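Local structure of TcpB (Brucella melitensis, 4LQC) at residues Asp8-His13 with Arg51-Gly56; Pro97-Val102 with Ser113-Val118. The protein is a bacterial TIR-domain protein from Brucella melitensis, modelled here as its TIR domain, a compact fold of helices packed around a parallel beta sheet. The protein carries 2 engineered substitutions. All blocks are in the same frame, centred on the assembly; numbering follows the deposited sequence.

Interaction 1 of 2, residues Asp8-His13 with Arg51-Gly56; sequences DFFIAH and RKIDQG. Engineered in segment 8-13: Ala-12 (natural residue Ser).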
# COMPACT_ATOMS: atom_id res chain seq x y z
N ASP B 8 9.00 23.83 8.01
CA ASP B 8 9.41 23.01 6.89
C ASP B 8 8.24 22.24 6.27
O ASP B 8 8.10 22.20 5.05
CB ASP B 8 10.53 22.05 7.30
CG ASP B 8 11.67 22.75 8.02
OD1 ASP B 8 12.33 23.59 7.38
OD2 ASP B 8 11.91 22.45 9.22
N PHE B 9 7.40 21.63 7.10
CA PHE B 9 6.28 20.82 6.59
C PHE B 9 5.01 21.03 7.39
O PHE B 9 5.07 21.29 8.60
CB PHE B 9 6.62 19.34 6.68
CG PHE B 9 7.83 18.94 5.92
CD1 PHE B 9 7.76 18.78 4.54
CD2 PHE B 9 9.03 18.70 6.56
CE1 PHE B 9 8.88 18.41 3.81
CE2 PHE B 9 10.15 18.32 5.85
CZ PHE B 9 10.08 18.18 4.47
N PHE B 10 3.86 20.91 6.73
CA PHE B 10 2.63 20.56 7.45
C PHE B 10 2.25 19.19 6.91
O PHE B 10 2.61 18.85 5.78
CB PHE B 10 1.51 21.59 7.27
CG PHE B 10 0.96 21.68 5.86
CD1 PHE B 10 -0.21 21.01 5.50
CD2 PHE B 10 1.61 22.44 4.89
CE1 PHE B 10 -0.72 21.09 4.22
CE2 PHE B 10 1.11 22.53 3.61
CZ PHE B 10 -0.05 21.85 3.27
N ILE B 11 1.56 18.40 7.73
CA ILE B 11 1.13 17.08 7.28
C ILE B 11 -0.37 16.86 7.41
O ILE B 11 -0.90 16.67 8.51
CB ILE B 11 1.94 15.94 7.94
CG1 ILE B 11 1.43 14.59 7.47
CG2 ILE B 11 1.89 16.05 9.43
CD1 ILE B 11 2.45 13.48 7.62
N ALA B 12 -1.05 16.93 6.25
CA ALA B 12 -2.48 16.71 6.15
C ALA B 12 -2.78 15.22 6.12
O ALA B 12 -2.15 14.47 5.38
CB ALA B 12 -3.01 17.39 4.88
N HIS B 13 -3.76 14.79 6.90
CA HIS B 13 -4.01 13.37 7.06
C HIS B 13 -5.43 13.16 7.55
O HIS B 13 -6.03 14.06 8.15
CB HIS B 13 -3.07 12.84 8.12
CG HIS B 13 -3.18 13.56 9.43
ND1 HIS B 13 -2.64 14.81 9.64
CD2 HIS B 13 -3.79 13.21 10.59
CE1 HIS B 13 -2.90 15.20 10.88
NE2 HIS B 13 -3.60 14.25 11.48
N ARG B 51 -8.59 24.58 0.96
CA ARG B 51 -8.35 25.63 1.94
C ARG B 51 -7.37 25.18 3.01
O ARG B 51 -6.53 25.96 3.45
CB ARG B 51 -9.67 26.08 2.57
CG ARG B 51 -10.51 26.93 1.63
CD ARG B 51 -11.77 27.44 2.29
NE ARG B 51 -11.46 28.23 3.48
CZ ARG B 51 -11.15 29.52 3.46
NH1 ARG B 51 -11.11 30.18 2.30
NH2 ARG B 51 -10.88 30.16 4.59
N LYS B 52 -7.48 23.92 3.42
CA LYS B 52 -6.54 23.37 4.39
C LYS B 52 -5.12 23.32 3.81
O LYS B 52 -4.15 23.64 4.50
CB LYS B 52 -6.99 21.98 4.82
CG LYS B 52 -8.02 21.97 5.94
CD LYS B 52 -7.34 21.97 7.32
CE LYS B 52 -8.34 21.71 8.43
NZ LYS B 52 -7.69 21.04 9.61
N ILE B 53 -5.00 22.91 2.55
CA ILE B 53 -3.71 22.93 1.85
C ILE B 53 -3.16 24.37 1.73
O ILE B 53 -1.98 24.62 2.02
CB ILE B 53 -3.84 22.32 0.46
CG1 ILE B 53 -4.05 20.81 0.55
CG2 ILE B 53 -2.61 22.64 -0.38
CD1 ILE B 53 -2.96 20.09 1.29
N ASP B 54 -4.00 25.30 1.28
CA ASP B 54 -3.63 26.71 1.20
C ASP B 54 -3.09 27.21 2.53
O ASP B 54 -2.01 27.81 2.59
CB ASP B 54 -4.85 27.56 0.85
CG ASP B 54 -5.16 27.55 -0.63
OD1 ASP B 54 -4.27 27.15 -1.42
OD2 ASP B 54 -6.29 27.95 -1.00
N GLN B 55 -3.86 26.97 3.59
CA GLN B 55 -3.47 27.40 4.93
C GLN B 55 -2.09 26.87 5.32
O GLN B 55 -1.24 27.63 5.80
CB GLN B 55 -4.52 26.97 5.95
CG GLN B 55 -4.05 27.10 7.40
CD GLN B 55 -5.08 26.58 8.38
OE1 GLN B 55 -6.28 26.79 8.20
NE2 GLN B 55 -4.62 25.89 9.42
N GLY B 56 -1.87 25.58 5.11
CA GLY B 56 -0.59 24.98 5.41
C GLY B 56 0.58 25.56 4.63
O GLY B 56 1.66 25.79 5.18

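Interaction 2 of 2, residues Pro97-Val102 with Ser113-Val118; sequences PIWHKV and SLADKV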
# COMPACT_ATOMS: atom_id res chain seq x y z
N PRO B 97 2.72 14.01 -1.82
CA PRO B 97 1.86 12.90 -1.40
C PRO B 97 2.70 11.76 -0.87
O PRO B 97 3.81 11.54 -1.34
CB PRO B 97 1.24 12.44 -2.73
CG PRO B 97 1.37 13.61 -3.65
CD PRO B 97 2.67 14.23 -3.27
N ILE B 98 2.16 11.05 0.11
CA ILE B 98 2.73 9.77 0.50
C ILE B 98 1.63 8.73 0.43
O ILE B 98 0.59 8.88 1.09
CB ILE B 98 3.28 9.79 1.92
CG1 ILE B 98 4.44 10.78 2.00
CG2 ILE B 98 3.77 8.40 2.30
CD1 ILE B 98 4.87 11.05 3.42
N TRP B 99 1.86 7.69 -0.36
CA TRP B 99 0.90 6.60 -0.51
C TRP B 99 1.04 5.70 0.70
O TRP B 99 2.14 5.24 1.02
CB TRP B 99 1.19 5.79 -1.76
CG TRP B 99 0.91 6.49 -3.07
CD1 TRP B 99 1.08 7.82 -3.35
CD2 TRP B 99 0.39 5.89 -4.27
NE1 TRP B 99 0.70 8.08 -4.65
CE2 TRP B 99 0.27 6.91 -5.23
CE3 TRP B 99 0.02 4.59 -4.61
CZ2 TRP B 99 -0.19 6.66 -6.53
CZ3 TRP B 99 -0.45 4.35 -5.90
CH2 TRP B 99 -0.55 5.38 -6.84
N HIS B 100 -0.07 5.44 1.39
CA HIS B 100 -0.01 4.58 2.58
C HIS B 100 -1.14 3.54 2.61
O HIS B 100 -2.31 3.87 2.79
CB HIS B 100 0.01 5.43 3.85
CG HIS B 100 0.23 4.66 5.12
ND1 HIS B 100 1.33 3.84 5.31
CD2 HIS B 100 -0.49 4.60 6.26
CE1 HIS B 100 1.26 3.30 6.51
NE2 HIS B 100 0.16 3.74 7.11
N LYS B 101 -0.77 2.28 2.42
CA LYS B 101 -1.72 1.18 2.45
C LYS B 101 -2.87 1.35 1.44
O LYS B 101 -4.02 0.99 1.71
CB LYS B 101 -2.22 0.93 3.88
CG LYS B 101 -1.08 0.49 4.83
CD LYS B 101 -1.40 0.61 6.33
CE LYS B 101 -2.45 -0.41 6.80
NZ LYS B 101 -2.11 -1.81 6.42
N VAL B 102 -2.55 1.92 0.28
CA VAL B 102 -3.48 1.95 -0.85
C VAL B 102 -2.90 1.19 -2.03
O VAL B 102 -1.69 0.98 -2.13
CB VAL B 102 -3.78 3.37 -1.35
CG1 VAL B 102 -4.74 4.07 -0.41
CG2 VAL B 102 -2.50 4.16 -1.50
N SER B 113 -4.79 11.43 -12.14
CA SER B 113 -3.59 12.28 -12.11
C SER B 113 -2.74 12.04 -10.86
O SER B 113 -1.51 11.99 -10.93
CB SER B 113 -3.97 13.75 -12.23
OG SER B 113 -5.16 14.01 -11.50
N LEU B 114 -3.40 11.86 -9.73
CA LEU B 114 -2.69 11.53 -8.50
C LEU B 114 -2.05 10.13 -8.59
O LEU B 114 -0.98 9.89 -8.04
CB LEU B 114 -3.68 11.58 -7.34
CG LEU B 114 -3.19 11.97 -5.96
CD1 LEU B 114 -2.20 13.12 -6.03
CD2 LEU B 114 -4.40 12.36 -5.15
N ALA B 115 -2.72 9.22 -9.29
CA ALA B 115 -2.27 7.83 -9.37
C ALA B 115 -1.03 7.67 -10.25
O ALA B 115 -0.28 6.67 -10.15
CB ALA B 115 -3.39 6.93 -9.87
N ASP B 116 -0.81 8.66 -11.12
CA ASP B 116 0.33 8.63 -12.02
C ASP B 116 1.45 9.54 -11.56
O ASP B 116 2.59 9.41 -12.01
CB ASP B 116 -0.11 8.98 -13.44
CG ASP B 116 -1.02 7.93 -14.04
OD1 ASP B 116 -0.88 6.74 -13.64
OD2 ASP B 116 -1.86 8.27 -14.89
N LYS B 117 1.13 10.46 -10.65
CA LYS B 117 2.12 11.33 -10.04
C LYS B 117 3.01 10.54 -9.07
O LYS B 117 2.54 9.99 -8.07
CB LYS B 117 1.45 12.48 -9.31
CG LYS B 117 2.42 13.50 -8.74
CD LYS B 117 1.73 14.40 -7.72
CE LYS B 117 2.72 15.30 -7.02
NZ LYS B 117 2.01 16.33 -6.18
N VAL B 118 4.29 10.49 -9.39
CA VAL B 118 5.25 9.75 -8.59
C VAL B 118 5.33 10.34 -7.19
O VAL B 118 5.40 11.56 -7.03
CB VAL B 118 6.64 9.77 -9.22
CG1 VAL B 118 7.60 8.92 -8.40
CG2 VAL B 118 6.58 9.26 -10.64
O HOH W 1 0.93 10.57 -6.32

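Interaction 1 of 2, residues Asp8-His13 with Arg51-Gly56
Gly-56 CA sits over one face of the Phe-10 ring, 3.5 Å from the ring centroid and 16° off its normal, a CH-pi contact displaced a little toward the rim. At the edge, near the plane of the same ring, comes the tip of Ile-53: its CD1 lies 3.8 Å from Phe-10 CE1, the two side chains crossing at about a right angle. Ile-53 O stands oblique to the ring, 3.6 Å from CZ of Phe-10. The ring is thus fitted against helix backbone as much as against side chains, and the fit is close, with Phe-10 CE2 3.2 Å from Gly-56 C. Because Gly-56 carries no side chain, its main chain can lie directly on the ring. With CG of Phe-10 between its own backbone N and carbonyl carbon (chi1 67°), that atom comes to 3.7 Å from Gly-56 CA. Further along the strand, CB of Ala-12, an engineered residue in place of the natural Ser, just meets Ile-53 CD1 at 4.5 Å. The contact is wholly apolar in its side chains; the amine of Lys-52 turns to the carbonyls of Ala-40 and Thr-42 instead. Tyr-41 and Phe-37 add to the surroundings of the Phe-10 ring, and Leu-84 packs on Ile-53. Strand 7-14 lies in the parallel sheet between strands 36-43 and 60-68, and helix 49-57 runs nearly antiparallel to it, the axes of the short segments 9.3 Å apart at 165°. Helix 18-31 instead packs on Ile-11 and His-13 of this strand.

Interaction 2 of 2, residues Pro97-Val102 with Ser113-Val118
Trp-99 and the end of helix 112-116 are joined first of all through water. The indole N-H of Trp-99 donates a hydrogen bond to a water 3.0 Å from NE1, in the plane of the ring at its edge. That water in turn donates to Leu-114 O at 2.7 Å; its approach to Lys-117 O, 2.4 Å, is too short to trust in detail. One molecule therefore bridges a side-chain N-H on the strand to the main-chain oxygen of Leu-114, across a gap too wide for NE1 to bond it directly. Lys-117 is the first residue to leave helical angles, and its amide bonds back into the last turn are weak.

Van der Waals contacts fill in around the bridge. The benzo edge of the indole reaches the helix backbone, CH2 of Trp-99 lying 3.6 Å from Ala-115 O, close to the ring plane, and 4.4 Å from Ala-115 CB. Two residues earlier on the strand, Pro-97 CG touches Leu-114 CD1 at 4.3 Å. The extended chain of Lys-117, with CG anti to the backbone N (chi1 -175°), crosses the proline ring at about a right angle and brings NZ to 3.6 Å from Pro-97 CD.

The charged end is held by the main chain: Lys-117 NZ bonds to Ile-95 O, with a weak bond to Leu-84 O. Leu-67 of strand 60-68 touches Pro-97, Trp-99 and Leu-114 alike, while helix 104-108 covers Ala-115. Here strand 95-100 passes through helical segments to the neighbouring parallel strand 120-121, a beta-alpha-beta crossover, right-handed as is usual for the flavodoxin-like fold of TIR domains.

How the interactions relate
Both interactions rest on the same parallel sheet and follow each other along the chain, the first closing before the second begins. Their centres are about 17 Å apart, on opposite sides of the chain's centre, and their nearest atoms come to about 5 Å without touching. Strand 60-68 lies between the two strands involved, pairing with 7-14 and with 95-100, and so links them. Leu-84 is a second shared neighbour: its side chain packs on Ile-53 in interaction 1, and its carbonyl takes a weak bond from Lys-117 in interaction 2. Near interaction 2, Lys-101 forms salt bridges with Glu-69 and Glu-106 of the second subunit; no other chain of the assembly touches the segments of interaction 1.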